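Long-range contacts in RV1873 (PDB 2JEK), which is of unknown function but folds as an all-helical right-handed superhelix belonging to the DUF1810 family: residues Trp37-Phe42 and Pro52-Tyr57; Pro43-Leu48 and Met109-Arg114. All coordinates share one frame; numbering follows the deposited sequence.

Contact 1: residues Trp37-Phe42 and Pro52-Tyr57; sequences WMWFVF and PLAVRY
Phe40 and Tyr57 meet edge to face. The edge of Phe40 is turned toward the face of Tyr57, with ring centroids 5.2 Å apart and planes at 62°. CG of Phe40 sits between the backbone N and the carbonyl carbon (chi1 52°), which sets the side chain alongside that of Tyr57, both pointing the same way. CB of Phe40 also makes a CH-pi contact, 4.1 Å from the centroid of the Tyr57 ring and over its face. Phe40 CD2 lies over the same ring, nearer the rim. The opposite face of Tyr57 carries Arg56 CG. Phe40 forms the inner side of the contact. It is buried, packed against Tyr57 and against Phe13 and Ala16 of helix 11-17. The contact joins two short helices, 38-41 and 52-56, of an all-helical right-handed superhelix. A helix-free connection of nine residues separates the two segments. Trp39 and Leu53 make up the more open side, where both are partly exposed, and Tyr57 spans the two sides. The fit here is still close. One methyl, Leu53 CD1, sits over the indole face, 3.6 Å from the centroid of the Trp39 six-membered ring, 16° off the normal, and 3.5 Å from Trp39 CZ2. At the other end of the indole, Trp39 CD1 approaches Ala54 CA at 3.9 Å, obliquely to the ring. Trp39 NE1 makes a weak hydrogen bond to a bound glycerol, probably from the crystallisation liquor. Trp39 CB lies 3.8 Å from Tyr57 CB. Beside this pair, a water lies within hydrogen-bonding distance of Trp39 O (2.7 Å) and Tyr57 O (2.6 Å). It can bridge the two carbonyls, though it has more acceptors around it than protons.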
# COMPACT_ATOMS: atom_id res chain seq x y z
N TRP A 37 -4.34 -10.48 1.91
CA TRP A 37 -3.42 -9.66 2.68
C TRP A 37 -3.34 -8.19 2.28
O TRP A 37 -2.49 -7.47 2.81
CB TRP A 37 -2.01 -10.27 2.68
CG TRP A 37 -1.48 -10.78 1.34
CD1 TRP A 37 -1.28 -12.09 0.99
CD2 TRP A 37 -1.03 -9.99 0.22
NE1 TRP A 37 -0.74 -12.16 -0.28
CE2 TRP A 37 -0.59 -10.89 -0.77
CE3 TRP A 37 -0.97 -8.61 -0.04
CZ2 TRP A 37 -0.08 -10.46 -2.00
CZ3 TRP A 37 -0.46 -8.18 -1.26
CH2 TRP A 37 -0.02 -9.11 -2.23
N MET A 38 -4.20 -7.73 1.38
CA MET A 38 -4.02 -6.37 0.87
C MET A 38 -3.98 -5.29 1.96
O MET A 38 -3.15 -4.39 1.92
CB MET A 38 -5.09 -6.01 -0.17
CG MET A 38 -4.69 -4.86 -1.07
SD MET A 38 -3.32 -5.32 -2.14
CE MET A 38 -3.13 -3.80 -3.08
N TRP A 39 -4.89 -5.38 2.93
CA TRP A 39 -5.12 -4.31 3.89
C TRP A 39 -3.88 -3.96 4.69
O TRP A 39 -3.70 -2.80 5.08
CB TRP A 39 -6.26 -4.64 4.87
CG TRP A 39 -7.39 -5.42 4.27
CD1 TRP A 39 -8.56 -4.93 3.75
CD2 TRP A 39 -7.46 -6.84 4.14
NE1 TRP A 39 -9.34 -5.96 3.30
CE2 TRP A 39 -8.69 -7.15 3.52
CE3 TRP A 39 -6.60 -7.89 4.48
CZ2 TRP A 39 -9.08 -8.46 3.24
CZ3 TRP A 39 -6.98 -9.20 4.19
CH2 TRP A 39 -8.22 -9.47 3.58
N PHE A 40 -3.03 -4.95 4.94
CA PHE A 40 -1.89 -4.75 5.84
C PHE A 40 -0.53 -4.89 5.14
O PHE A 40 0.50 -4.87 5.80
CB PHE A 40 -2.02 -5.64 7.09
CG PHE A 40 -2.26 -7.09 6.81
CD1 PHE A 40 -1.22 -7.92 6.40
CD2 PHE A 40 -3.54 -7.64 6.95
CE1 PHE A 40 -1.43 -9.27 6.15
CE2 PHE A 40 -3.76 -9.00 6.72
CZ PHE A 40 -2.70 -9.81 6.30
N VAL A 41 -0.55 -5.02 3.81
CA VAL A 41 0.66 -5.01 2.97
C VAL A 41 0.77 -3.69 2.18
O VAL A 41 1.86 -3.11 2.09
CB VAL A 41 0.69 -6.23 2.01
CG1 VAL A 41 1.83 -6.13 0.97
CG2 VAL A 41 0.84 -7.52 2.81
N PHE A 42 -0.36 -3.23 1.63
CA PHE A 42 -0.41 -1.94 0.94
C PHE A 42 -1.48 -1.11 1.64
O PHE A 42 -2.61 -0.99 1.16
CB PHE A 42 -0.76 -2.14 -0.54
CG PHE A 42 0.37 -2.69 -1.36
CD1 PHE A 42 1.50 -1.91 -1.64
CD2 PHE A 42 0.31 -3.98 -1.87
CE1 PHE A 42 2.53 -2.41 -2.42
CE2 PHE A 42 1.35 -4.48 -2.66
CZ PHE A 42 2.46 -3.70 -2.93
N PRO A 52 -14.69 -4.33 8.89
CA PRO A 52 -13.80 -4.37 10.06
C PRO A 52 -12.30 -4.50 9.72
O PRO A 52 -11.50 -3.80 10.33
CB PRO A 52 -14.33 -5.56 10.85
CG PRO A 52 -15.80 -5.53 10.58
CD PRO A 52 -15.91 -5.13 9.12
N LEU A 53 -11.93 -5.36 8.76
CA LEU A 53 -10.53 -5.49 8.32
C LEU A 53 -9.97 -4.21 7.73
O LEU A 53 -8.87 -3.78 8.08
CB LEU A 53 -10.35 -6.61 7.28
CG LEU A 53 -10.15 -8.03 7.79
CD1 LEU A 53 -10.03 -8.98 6.61
CD2 LEU A 53 -8.92 -8.13 8.67
N ALA A 54 -10.70 -3.63 6.79
CA ALA A 54 -10.29 -2.37 6.19
C ALA A 54 -10.14 -1.27 7.24
O ALA A 54 -9.20 -0.48 7.19
CB ALA A 54 -11.25 -1.96 5.11
N VAL A 55 -11.05 -1.23 8.21
CA VAL A 55 -10.99 -0.20 9.25
C VAL A 55 -9.79 -0.43 10.19
O VAL A 55 -9.00 0.48 10.42
CB VAL A 55 -12.31 -0.09 10.04
CG1 VAL A 55 -12.20 0.93 11.16
CG2 VAL A 55 -13.46 0.30 9.09
N ARG A 56 -9.66 -1.65 10.69
CA ARG A 56 -8.57 -2.04 11.59
C ARG A 56 -7.20 -1.68 11.02
O ARG A 56 -6.36 -1.09 11.71
CB ARG A 56 -8.66 -3.55 11.83
CG ARG A 56 -7.73 -4.15 12.84
CD ARG A 56 -8.16 -5.59 13.10
NE ARG A 56 -9.59 -5.68 13.39
CZ ARG A 56 -10.45 -6.50 12.78
NH1 ARG A 56 -10.05 -7.36 11.86
NH2 ARG A 56 -11.73 -6.47 13.12
N TYR A 57 -6.99 -2.03 9.76
CA TYR A 57 -5.69 -1.85 9.11
C TYR A 57 -5.59 -0.54 8.33
O TYR A 57 -4.58 -0.28 7.67
CB TYR A 57 -5.34 -3.08 8.24
CG TYR A 57 -5.13 -4.29 9.12
CD1 TYR A 57 -4.04 -4.34 10.00
CD2 TYR A 57 -6.02 -5.37 9.10
CE1 TYR A 57 -3.84 -5.44 10.84
CE2 TYR A 57 -5.82 -6.47 9.93
CZ TYR A 57 -4.73 -6.50 10.79
OH TYR A 57 -4.52 -7.58 11.61
O HOH W 1 -5.11 -0.44 5.08

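Contact 2: residues Pro43-Leu48 and Met109-Arg114; sequences PQLRGL and MTLFAR
Pro43 O, facing Phe112, accepts a hydrogen bond from Ser108 OG, one residue before segment 109-114. The edge of the Phe112 ring approaches the same oxygen near the ring plane, with CE2 3.4 Å from Pro43 O. This is loop-on-helix packing inside the superhelix. The irregular link between helices 38-41 and 52-56 lies against helix 101-115, and all five touching residues are buried. The Pro43 and Phe112 side chains cross at about a right angle, and Pro43 CD lies 4.0 Å from Phe112 CE2. Tyr68 of helix 62-70 touches both Pro43 and Phe112. Further along the loop, leucine methyls do the touching. Leu111 points toward the loop, with CG anti to the backbone N (chi1 170°). Its CD2 methyl rests on the peptide between Gln44 and Leu45, with Leu111 CD2 4.0 Å from Leu45 N. Leu45 starts a type II beta turn that ends at Leu48. Leu141 and Leu142 of helix 136-143 pack on Leu45 as well. The end of Leu45 comes nearer the helix than its base, bringing Leu45 CD2 to 3.7 Å from Leu111 CD1.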
# COMPACT_ATOMS: atom_id res chain seq x y z
N PRO A 43 -1.13 -0.55 2.81
CA PRO A 43 -2.17 0.10 3.59
C PRO A 43 -2.73 1.36 2.95
O PRO A 43 -2.03 2.06 2.22
CB PRO A 43 -1.45 0.44 4.91
CG PRO A 43 -0.25 -0.50 4.93
CD PRO A 43 0.17 -0.52 3.50
N GLN A 44 -4.00 1.63 3.24
CA GLN A 44 -4.67 2.81 2.74
C GLN A 44 -5.32 3.56 3.90
O GLN A 44 -5.45 3.03 5.01
CB GLN A 44 -5.73 2.42 1.70
CG GLN A 44 -6.91 1.64 2.29
CD GLN A 44 -7.94 1.25 1.27
OE1 GLN A 44 -9.12 1.11 1.57
NE2 GLN A 44 -7.49 1.06 0.04
N LEU A 45 -5.76 4.79 3.64
CA LEU A 45 -6.39 5.59 4.69
C LEU A 45 -7.64 4.94 5.24
O LEU A 45 -8.46 4.40 4.49
CB LEU A 45 -6.75 6.99 4.21
CG LEU A 45 -5.62 8.01 4.14
CD1 LEU A 45 -6.16 9.34 3.61
CD2 LEU A 45 -4.96 8.22 5.49
N ARG A 46 -7.79 5.01 6.55
CA ARG A 46 -9.00 4.58 7.21
C ARG A 46 -10.13 5.47 6.70
O ARG A 46 -9.93 6.66 6.45
CB ARG A 46 -8.83 4.74 8.73
CG ARG A 46 -10.05 4.35 9.54
CD ARG A 46 -9.70 4.27 11.01
NE ARG A 46 -8.85 3.12 11.32
CZ ARG A 46 -7.87 3.13 12.23
NH1 ARG A 46 -7.60 4.24 12.91
NH2 ARG A 46 -7.16 2.03 12.45
N GLY A 47 -11.30 4.88 6.50
CA GLY A 47 -12.43 5.65 6.00
C GLY A 47 -12.70 5.37 4.54
O GLY A 47 -13.78 5.64 4.03
N LEU A 48 -11.71 4.82 3.84
CA LEU A 48 -11.91 4.41 2.45
C LEU A 48 -12.68 3.09 2.30
O LEU A 48 -13.48 2.95 1.38
CB LEU A 48 -10.58 4.33 1.70
CG LEU A 48 -9.85 5.66 1.54
CD1 LEU A 48 -8.48 5.41 0.92
CD2 LEU A 48 -10.67 6.64 0.69
N MET A 109 -0.59 3.81 -2.75
CA MET A 109 0.50 4.58 -3.37
C MET A 109 0.25 6.08 -3.26
O MET A 109 1.19 6.85 -3.04
CB MET A 109 0.69 4.17 -4.83
CG MET A 109 1.11 2.70 -5.05
SD MET A 109 2.69 2.29 -4.27
CE MET A 109 2.20 1.65 -2.67
N THR A 110 -1.00 6.50 -3.41
CA THR A 110 -1.36 7.92 -3.32
C THR A 110 -1.04 8.44 -1.92
O THR A 110 -0.41 9.49 -1.77
CB THR A 110 -2.85 8.12 -3.64
OG1 THR A 110 -3.09 7.71 -4.99
CG2 THR A 110 -3.26 9.59 -3.49
N LEU A 111 -1.44 7.68 -0.91
CA LEU A 111 -1.16 8.05 0.48
C LEU A 111 0.34 8.16 0.75
O LEU A 111 0.82 9.19 1.25
CB LEU A 111 -1.77 7.01 1.42
CG LEU A 111 -1.38 7.10 2.90
CD1 LEU A 111 -1.79 8.44 3.50
CD2 LEU A 111 -1.98 5.95 3.69
N PHE A 112 1.10 7.12 0.43
CA PHE A 112 2.51 7.11 0.78
C PHE A 112 3.32 8.09 -0.07
O PHE A 112 4.29 8.68 0.41
CB PHE A 112 3.06 5.69 0.82
CG PHE A 112 2.57 4.93 2.02
CD1 PHE A 112 3.15 5.16 3.27
CD2 PHE A 112 1.50 4.03 1.93
CE1 PHE A 112 2.69 4.50 4.40
CE2 PHE A 112 1.04 3.37 3.06
CZ PHE A 112 1.63 3.60 4.30
N ALA A 113 2.88 8.34 -1.30
CA ALA A 113 3.50 9.38 -2.11
C ALA A 113 3.33 10.78 -1.50
O ALA A 113 4.20 11.64 -1.68
CB ALA A 113 2.96 9.35 -3.53
N ARG A 114 2.23 11.00 -0.78
CA ARG A 114 1.99 12.29 -0.13
C ARG A 114 2.67 12.37 1.23
O ARG A 114 2.87 13.46 1.77
CB ARG A 114 0.48 12.55 0.01
CG ARG A 114 -0.29 12.69 -1.30
CD ARG A 114 -0.13 14.04 -1.98
NE ARG A 114 -0.92 14.12 -3.21
CZ ARG A 114 -1.32 15.26 -3.78
NH1 ARG A 114 -1.03 16.43 -3.23
NH2 ARG A 114 -2.03 15.22 -4.90

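Overall arrangement
Contacts 1 and 2 are neighbours, with centres 11 Å apart. Their segments alternate along the chain, and Pro43-Leu48 follows directly on Trp37-Phe42. One continuous run therefore packs first on Pro52-Tyr57 and then on Met109-Arg114. The contacts also touch directly. The Arg46 side chain reaches the backbone of contact 1, with Arg46 NE 2.8 Å from Val55 O, a probable hydrogen bond. In the interior, Phe42 CD1 packs 3.8 Å from Met109 CE. No active site has been assigned. Glycerol, probably from the crystallisation liquor, lies about 3 Å from the Ala54 side chain in contact 1; a bound glycerol is also about 5 Å from that of Gln44 in contact 2.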